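Local coordinates for protein ACDH-11, isoform b (Caenorhabditis elegans, PDB 4Y9J) that belongs to the acyl-CoA dehydrogenase family of flavoproteins and holds flavin-adenine dinucleotide in a four-chain assembly, at residues Y206-D211 / R237-D242; H165-E170 / L256-D261. One frame throughout, in Å; residues are numbered along the deposited sequence.

Contact 1. Residues Y206-D211 / R237-D242; sequences YAVQID and RIVDSD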
ATOM      1  N   TYR B 206      29.063 -23.260  -2.707  1.00 40.63           N
ATOM      2  CA  TYR B 206      30.219 -24.011  -2.283  1.00 43.31           C
ATOM      3  C   TYR B 206      29.996 -24.472  -0.861  1.00 43.79           C
ATOM      4  O   TYR B 206      29.317 -23.779  -0.067  1.00 44.38           O
ATOM      5  CB  TYR B 206      31.518 -23.176  -2.406  1.00 43.82           C
ATOM      6  CG  TYR B 206      31.754 -22.856  -3.845  1.00 42.81           C
ATOM      7  CD1 TYR B 206      31.114 -21.787  -4.437  1.00 41.03           C
ATOM      8  CD2 TYR B 206      32.522 -23.689  -4.643  1.00 44.06           C
ATOM      9  CE1 TYR B 206      31.241 -21.522  -5.787  1.00 42.13           C
ATOM     10  CE2 TYR B 206      32.658 -23.459  -5.989  1.00 44.09           C
ATOM     11  CZ  TYR B 206      32.005 -22.379  -6.572  1.00 44.06           C
ATOM     12  OH  TYR B 206      32.163 -22.091  -7.896  1.00 45.49           O
ATOM     13  N   ALA B 207      30.519 -25.646  -0.565  1.00 45.43           N
ATOM     14  CA  ALA B 207      30.353 -26.301   0.736  1.00 45.90           C
ATOM     15  C   ALA B 207      31.711 -26.558   1.334  1.00 48.67           C
ATOM     16  O   ALA B 207      32.543 -27.265   0.738  1.00 50.32           O
ATOM     17  CB  ALA B 207      29.615 -27.619   0.579  1.00 46.10           C
ATOM     18  N   VAL B 208      31.940 -25.997   2.521  1.00 47.18           N
ATOM     19  CA  VAL B 208      33.213 -26.138   3.160  1.00 49.83           C
ATOM     20  C   VAL B 208      33.087 -27.068   4.342  1.00 50.62           C
ATOM     21  O   VAL B 208      32.316 -26.819   5.233  1.00 50.44           O
ATOM     22  CB  VAL B 208      33.759 -24.791   3.636  1.00 50.22           C
ATOM     23  CG1 VAL B 208      35.025 -24.992   4.450  1.00 51.75           C
ATOM     24  CG2 VAL B 208      34.050 -23.898   2.433  1.00 50.08           C
ATOM     25  N   GLN B 209      33.899 -28.115   4.381  1.00 55.88           N
ATOM     26  CA  GLN B 209      33.730 -29.118   5.422  1.00 56.01           C
ATOM     27  C   GLN B 209      33.937 -28.539   6.799  1.00 56.27           C
ATOM     28  O   GLN B 209      34.936 -27.903   7.061  1.00 58.44           O
ATOM     29  CB  GLN B 209      34.692 -30.277   5.206  1.00 58.91           C
ATOM     30  CG  GLN B 209      34.402 -31.469   6.115  1.00 59.91           C
ATOM     31  CD  GLN B 209      35.427 -32.580   5.948  1.00 63.98           C
ATOM     32  OE1 GLN B 209      36.625 -32.324   5.938  1.00 64.20           O
ATOM     33  NE2 GLN B 209      34.958 -33.806   5.761  1.00 63.85           N
ATOM     34  N   ILE B 210      33.000 -28.790   7.692  1.00 56.46           N
ATOM     35  CA  ILE B 210      33.205 -28.482   9.103  1.00 59.41           C
ATOM     36  C   ILE B 210      33.658 -29.719   9.854  1.00 62.66           C
ATOM     37  O   ILE B 210      34.595 -29.644  10.652  1.00 63.04           O
ATOM     38  CB  ILE B 210      31.935 -28.053   9.789  1.00 59.18           C
ATOM     39  CG1 ILE B 210      31.431 -26.784   9.151  1.00 57.14           C
ATOM     40  CG2 ILE B 210      32.192 -27.864  11.285  1.00 62.60           C
ATOM     41  CD1 ILE B 210      30.161 -26.282   9.814  1.00 57.63           C
ATOM     42  N   ASP B 211      32.978 -30.842   9.611  1.00 62.34           N
ATOM     43  CA  ASP B 211      33.322 -32.109  10.293  1.00 67.94           C
ATOM     44  C   ASP B 211      32.578 -33.283   9.688  1.00 65.97           C
ATOM     45  O   ASP B 211      31.353 -33.257   9.579  1.00 61.49           O
ATOM     46  CB  ASP B 211      32.938 -32.033  11.755  1.00 67.89           C
ATOM     47  CG  ASP B 211      33.264 -33.323  12.502  1.00 74.35           C
ATOM     48  OD1 ASP B 211      34.460 -33.746  12.541  1.00 71.27           O
ATOM     49  OD2 ASP B 211      32.299 -33.900  13.054  1.00 77.19           O
ATOM     50  N   ARG B 237      28.782 -27.314  -4.328  1.00 43.87           N
ATOM     51  CA  ARG B 237      30.067 -27.862  -4.705  1.00 45.61           C
ATOM     52  C   ARG B 237      31.009 -27.945  -3.549  1.00 47.45           C
ATOM     53  O   ARG B 237      31.344 -26.937  -2.929  1.00 46.88           O
ATOM     54  CB  ARG B 237      30.711 -26.977  -5.749  1.00 45.62           C
ATOM     55  CG  ARG B 237      29.874 -26.816  -7.002  1.00 44.86           C
ATOM     56  CD  ARG B 237      30.608 -26.062  -8.113  1.00 45.36           C
ATOM     57  NE  ARG B 237      29.630 -25.766  -9.130  1.00 45.19           N
ATOM     58  CZ  ARG B 237      29.233 -26.594 -10.089  1.00 45.89           C
ATOM     59  NH1 ARG B 237      29.830 -27.802 -10.254  1.00 47.96           N
ATOM     60  NH2 ARG B 237      28.243 -26.204 -10.891  1.00 41.94           N
ATOM     61  N   ILE B 238      31.480 -29.166  -3.288  1.00 48.86           N
ATOM     62  CA  ILE B 238      32.291 -29.411  -2.144  1.00 50.56           C
ATOM     63  C   ILE B 238      33.667 -28.897  -2.498  1.00 51.34           C
ATOM     64  O   ILE B 238      34.121 -29.071  -3.637  1.00 52.09           O
ATOM     65  CB  ILE B 238      32.301 -30.913  -1.769  1.00 52.23           C
ATOM     66  CG1 ILE B 238      30.921 -31.243  -1.155  1.00 50.96           C
ATOM     67  CG2 ILE B 238      33.467 -31.189  -0.838  1.00 53.73           C
ATOM     68  CD1 ILE B 238      30.853 -32.597  -0.486  1.00 53.25           C
ATOM     69  N   VAL B 239      34.266 -28.184  -1.560  1.00 51.81           N
ATOM     70  CA  VAL B 239      35.603 -27.620  -1.719  1.00 54.63           C
ATOM     71  C   VAL B 239      36.624 -28.610  -1.137  1.00 59.41           C
ATOM     72  O   VAL B 239      36.497 -29.015   0.003  1.00 58.31           O
ATOM     73  CB  VAL B 239      35.725 -26.291  -0.926  1.00 54.62           C
ATOM     74  CG1 VAL B 239      37.121 -25.702  -1.087  1.00 57.07           C
ATOM     75  CG2 VAL B 239      34.652 -25.292  -1.352  1.00 52.54           C
ATOM     76  N   ASP B 240      37.633 -28.984  -1.925  1.00 62.08           N
ATOM     77  CA  ASP B 240      38.628 -29.931  -1.448  1.00 66.33           C
ATOM     78  C   ASP B 240      39.682 -29.247  -0.541  1.00 68.25           C
ATOM     79  O   ASP B 240      39.643 -28.039  -0.331  1.00 67.32           O
ATOM     80  CB  ASP B 240      39.261 -30.669  -2.630  1.00 67.99           C
ATOM     81  CG  ASP B 240      40.061 -29.772  -3.516  1.00 68.56           C
ATOM     82  OD1 ASP B 240      40.661 -28.803  -3.042  1.00 67.71           O
ATOM     83  OD2 ASP B 240      40.087 -30.034  -4.712  1.00 71.99           O
ATOM     84  N   SER B 241      40.614 -30.024   0.005  1.00 70.44           N
ATOM     85  CA  SER B 241      41.636 -29.492   0.919  1.00 70.96           C
ATOM     86  C   SER B 241      42.643 -28.529   0.234  1.00 71.46           C
ATOM     87  O   SER B 241      43.476 -27.940   0.894  1.00 71.99           O
ATOM     88  CB  SER B 241      42.392 -30.660   1.544  1.00 73.08           C
ATOM     89  OG  SER B 241      43.044 -31.370   0.503  1.00 73.07           O
ATOM     90  N   ASP B 242      42.597 -28.386  -1.085  1.00 71.13           N
ATOM     91  CA  ASP B 242      43.429 -27.391  -1.775  1.00 71.79           C
ATOM     92  C   ASP B 242      42.651 -26.099  -2.035  1.00 68.87           C
ATOM     93  O   ASP B 242      43.198 -25.138  -2.567  1.00 67.60           O
ATOM     94  CB  ASP B 242      43.897 -27.930  -3.110  1.00 73.84           C
ATOM     95  CG  ASP B 242      44.854 -29.082  -2.966  1.00 78.38           C
ATOM     96  OD1 ASP B 242      45.913 -28.938  -2.321  1.00 80.73           O
ATOM     97  OD2 ASP B 242      44.553 -30.136  -3.542  1.00 81.33           O
TER
HETATM   98  O   HOH W   1      36.131 -28.255   2.470  1.00 49.33           O

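Contact 2. Residues H165-E170 / L256-D261; sequences HKLATE and LLKIRD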
ATOM      1  N   HIS B 165      20.330 -41.731   9.522  1.00 52.12           N
ATOM      2  CA  HIS B 165      20.857 -40.381   9.509  1.00 52.23           C
ATOM      3  C   HIS B 165      19.976 -39.575  10.409  1.00 49.87           C
ATOM      4  O   HIS B 165      18.776 -39.596  10.245  1.00 48.20           O
ATOM      5  CB  HIS B 165      20.746 -39.875   8.083  1.00 50.32           C
ATOM      6  CG  HIS B 165      21.231 -38.485   7.916  1.00 54.18           C
ATOM      7  ND1 HIS B 165      22.475 -38.181   7.409  1.00 57.53           N
ATOM      8  CD2 HIS B 165      20.643 -37.312   8.203  1.00 49.84           C
ATOM      9  CE1 HIS B 165      22.621 -36.873   7.380  1.00 53.54           C
ATOM     10  NE2 HIS B 165      21.532 -36.328   7.880  1.00 54.33           N
ATOM     11  N   LYS B 166      20.557 -38.843  11.334  1.00 53.12           N
ATOM     12  CA  LYS B 166      19.807 -38.185  12.392  1.00 54.85           C
ATOM     13  C   LYS B 166      18.774 -37.139  11.891  1.00 50.85           C
ATOM     14  O   LYS B 166      17.574 -37.256  12.145  1.00 49.70           O
ATOM     15  CB  LYS B 166      20.825 -37.535  13.302  1.00 60.61           C
ATOM     16  CG  LYS B 166      20.285 -36.882  14.572  1.00 66.28           C
ATOM     17  CD  LYS B 166      21.495 -36.355  15.359  1.00 72.22           C
ATOM     18  CE  LYS B 166      21.162 -36.023  16.801  1.00 76.66           C
ATOM     19  NZ  LYS B 166      20.429 -34.750  16.788  1.00 76.79           N
ATOM     20  N   LEU B 167      19.230 -36.147  11.149  1.00 48.47           N
ATOM     21  CA  LEU B 167      18.329 -35.119  10.656  1.00 47.58           C
ATOM     22  C   LEU B 167      17.309 -35.680   9.631  1.00 45.77           C
ATOM     23  O   LEU B 167      16.128 -35.358   9.674  1.00 44.92           O
ATOM     24  CB  LEU B 167      19.123 -33.936  10.060  1.00 49.73           C
ATOM     25  CG  LEU B 167      18.266 -32.744   9.556  1.00 51.02           C
ATOM     26  CD1 LEU B 167      17.386 -32.192  10.678  1.00 51.00           C
ATOM     27  CD2 LEU B 167      19.105 -31.625   8.928  1.00 52.64           C
ATOM     28  N   ALA B 168      17.762 -36.572   8.745  1.00 45.57           N
ATOM     29  CA  ALA B 168      16.896 -37.088   7.699  1.00 44.69           C
ATOM     30  C   ALA B 168      15.777 -37.903   8.334  1.00 43.83           C
ATOM     31  O   ALA B 168      14.664 -37.888   7.862  1.00 42.76           O
ATOM     32  CB  ALA B 168      17.695 -37.900   6.717  1.00 44.86           C
ATOM     33  N   THR B 169      16.089 -38.603   9.394  1.00 44.71           N
ATOM     34  CA  THR B 169      15.099 -39.455  10.071  1.00 46.96           C
ATOM     35  C   THR B 169      14.027 -38.572  10.766  1.00 46.16           C
ATOM     36  O   THR B 169      12.823 -38.788  10.590  1.00 46.23           O
ATOM     37  CB  THR B 169      15.783 -40.434  11.036  1.00 48.50           C
ATOM     38  OG1 THR B 169      16.694 -41.301  10.315  1.00 47.73           O
ATOM     39  CG2 THR B 169      14.775 -41.225  11.825  1.00 49.65           C
ATOM     40  N   GLU B 170      14.472 -37.574  11.505  1.00 44.60           N
ATOM     41  CA  GLU B 170      13.543 -36.595  12.114  1.00 44.78           C
ATOM     42  C   GLU B 170      12.708 -35.893  11.060  1.00 42.57           C
ATOM     43  O   GLU B 170      11.493 -35.778  11.199  1.00 42.50           O
ATOM     44  CB  GLU B 170      14.257 -35.569  12.975  1.00 45.73           C
ATOM     45  CG  GLU B 170      13.270 -34.471  13.427  1.00 49.16           C
ATOM     46  CD  GLU B 170      13.873 -33.438  14.352  1.00 50.90           C
ATOM     47  OE1 GLU B 170      15.081 -33.096  14.190  1.00 50.63           O
ATOM     48  OE2 GLU B 170      13.112 -32.991  15.242  1.00 51.79           O
ATOM     49  N   LEU B 256      21.122 -31.502   3.006  1.00 38.20           N
ATOM     50  CA  LEU B 256      19.905 -31.327   3.780  1.00 39.64           C
ATOM     51  C   LEU B 256      20.226 -30.372   4.898  1.00 38.92           C
ATOM     52  O   LEU B 256      21.237 -30.593   5.584  1.00 40.73           O
ATOM     53  CB  LEU B 256      19.414 -32.657   4.408  1.00 41.36           C
ATOM     54  CG  LEU B 256      18.155 -32.577   5.289  1.00 41.05           C
ATOM     55  CD1 LEU B 256      16.902 -32.226   4.517  1.00 38.68           C
ATOM     56  CD2 LEU B 256      17.966 -33.908   6.061  1.00 43.96           C
ATOM     57  N   LEU B 257      19.386 -29.347   5.077  1.00 39.86           N
ATOM     58  CA  LEU B 257      19.551 -28.394   6.175  1.00 40.35           C
ATOM     59  C   LEU B 257      18.293 -27.941   6.833  1.00 39.05           C
ATOM     60  O   LEU B 257      17.199 -27.998   6.224  1.00 37.19           O
ATOM     61  CB  LEU B 257      20.354 -27.166   5.769  1.00 41.43           C
ATOM     62  CG  LEU B 257      19.740 -26.116   4.851  1.00 41.41           C
ATOM     63  CD1 LEU B 257      20.402 -24.766   5.037  1.00 48.38           C
ATOM     64  CD2 LEU B 257      19.858 -26.482   3.442  1.00 43.91           C
ATOM     65  N   LYS B 258      18.445 -27.510   8.092  1.00 38.35           N
ATOM     66  CA  LYS B 258      17.392 -26.836   8.825  1.00 41.76           C
ATOM     67  C   LYS B 258      17.471 -25.334   8.500  1.00 42.54           C
ATOM     68  O   LYS B 258      18.561 -24.784   8.523  1.00 43.13           O
ATOM     69  CB  LYS B 258      17.499 -27.011  10.335  1.00 49.19           C
ATOM     70  CG  LYS B 258      16.863 -28.280  10.840  1.00 53.35           C
ATOM     71  CD  LYS B 258      16.966 -28.358  12.322  1.00 63.09           C
ATOM     72  CE  LYS B 258      15.907 -27.513  13.047  1.00 67.63           C
ATOM     73  NZ  LYS B 258      14.522 -27.840  12.673  1.00 69.31           N
ATOM     74  N   ILE B 259      16.334 -24.722   8.208  1.00 39.06           N
ATOM     75  CA  ILE B 259      16.291 -23.328   7.760  1.00 39.63           C
ATOM     76  C   ILE B 259      16.555 -22.429   8.978  1.00 42.04           C
ATOM     77  O   ILE B 259      17.252 -21.397   8.884  1.00 44.01           O
ATOM     78  CB  ILE B 259      14.973 -23.040   7.051  1.00 37.28           C
ATOM     79  CG1 ILE B 259      14.915 -23.879   5.763  1.00 37.33           C
ATOM     80  CG2 ILE B 259      14.817 -21.552   6.692  1.00 41.91           C
ATOM     81  CD1 ILE B 259      13.628 -23.688   4.952  1.00 37.97           C
ATOM     82  N   ARG B 260      16.040 -22.818  10.132  1.00 43.40           N
ATOM     83  CA  ARG B 260      16.158 -22.035  11.370  1.00 43.07           C
ATOM     84  C   ARG B 260      16.697 -22.893  12.469  1.00 49.17           C
ATOM     85  O   ARG B 260      16.456 -24.085  12.509  1.00 49.89           O
ATOM     86  CB  ARG B 260      14.804 -21.427  11.794  1.00 43.10           C
ATOM     87  CG  ARG B 260      14.284 -20.415  10.772  1.00 44.32           C
ATOM     88  CD  ARG B 260      12.856 -19.824  11.074  1.00 44.65           C
ATOM     89  NE  ARG B 260      12.506 -18.938   9.964  1.00 45.46           N
ATOM     90  CZ  ARG B 260      12.053 -19.335   8.756  1.00 47.10           C
ATOM     91  NH1 ARG B 260      11.745 -20.614   8.476  1.00 44.15           N
ATOM     92  NH2 ARG B 260      11.882 -18.390   7.812  1.00 48.76           N
ATOM     93  N   ASP B 261      17.482 -22.279  13.350  1.00 52.57           N
ATOM     94  CA  ASP B 261      18.153 -22.988  14.429  1.00 58.69           C
ATOM     95  C   ASP B 261      17.175 -23.155  15.605  1.00 55.87           C
ATOM     96  O   ASP B 261      15.991 -22.812  15.479  1.00 52.79           O
ATOM     97  CB  ASP B 261      19.439 -22.243  14.823  1.00 63.44           C
ATOM     98  CG  ASP B 261      19.183 -20.953  15.655  1.00 64.63           C
ATOM     99  OD1 ASP B 261      18.008 -20.554  15.982  1.00 58.63           O
ATOM    100  OD2 ASP B 261      20.215 -20.343  15.997  1.00 65.44           O
TER

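Contact 1. Residues Y206-D211 / R237-D242
Y206 and R237 lie side by side on one face of a parallel strand pair, their side chains crossing obliquely. The CD2-CE2 side of the Y206 ring meets the aliphatic part of R237: CD2 is 3.9 Å from R237 CB, and CE2 lies 3.9 Å from R237 CD. The arginine is extended from CG to NE, and its guanidinium plane is turned 49° from that of the ring. NH1 bonds to the carbonyls of L246 and G248 and NH2 to those of A200 and C203, while Y206 OH bonds to D204. V239 comes to the ring near its plane, at the edge. Its CG2, anti to the carbonyl carbon, approaches Y206 CB at 3.9 Å and also touches V208 CG2. On the other face, A207 CB packs against I238 CG1 at 4.2 Å.

A207 supplies both direct backbone bonds. Its N donates to R237 O (2.8 Å) and its O accepts from V239 N (3.0 Å). Beyond this point the chains diverge, and a water bridges them, accepting from Q209 N and donating to V239 O at 2.6 Å. An Asx turn at D240 then leads the second chain away. The pairing belongs to the β-rich middle domain of the acyl-CoA dehydrogenase fold, and A4, R5 and H6 of the second subunit pack on V239, Y206 and V208. The four carbonyl oxygens round NH1 and NH2 of R237 satisfy these two nitrogens and would probably help to stabilise the positive charge, leaving the methylenes of R237 to pack against the tyrosine.

Contact 2. Residues H165-E170 / L256-D261
L167 and A168, in the first turn of helix 166-175, pack against L256 near the end of strand 252-258, the short axes passing 9.2 Å apart at an angle of 72° with no hydrogen bond between them. In L167 and L256 both CB atoms point toward the other segment, and both CG atoms are anti to the backbone N (chi1 -177° and 178°). The CD2 methyl of L256 does most of the touching: it meets L167 CG at 3.7 Å and L167 CD2 at 3.8 Å, and it also reaches the helix backbone, 3.7 Å from A168 CA. A168 CB adds a looser contact to the same methyl at 4.1 Å.

The other methyl of L167, CD1, meets K258 CG at 4.0 Å, two residues further on in the strand. This helix-on-sheet packing joins the helical N-terminal part of the acyl-CoA dehydrogenase fold to its β-rich middle domain, where L256 pairs through its backbone with E296 of strand 285-298. L257, the residue between, turns its side chain away from the helix, onto A293 and A295 and onto W189.

H165 occupies the N-cap position. Its carbonyl oxygen is gripped twice by T169, by the backbone N and by OG1 at 2.7 Å, the two donors arriving from opposite faces of the carbonyl plane; OG1 is also bonded to G163 N. K258 bends at chi3 and chi4, leaving NZ 5.5 Å from E170 OE1, too far for a salt bridge. E170 OE2 forms a salt bridge with R174; the E170 and K258 side chains both touch W184.

Both contacts draw on the same mixed sheet, through its neighbouring strands 231-238 and 252-258, but their centres are 19 Å apart and they do not touch. Contact 1 is a pairing within that sheet, combining backbone bonds and a bridging water with side-chain packing on both faces; it is partly buried, lies farther from the centre of the chain and is packed upon by a second subunit. Contact 2 is buried and apolar: a helix rests on the sheet, and no other chain of the assembly reaches its two segments. Along the sequence, 206-211 and 237-242 both fall between 165-170 and 256-261, so the longer-range packing encloses the strand pairing.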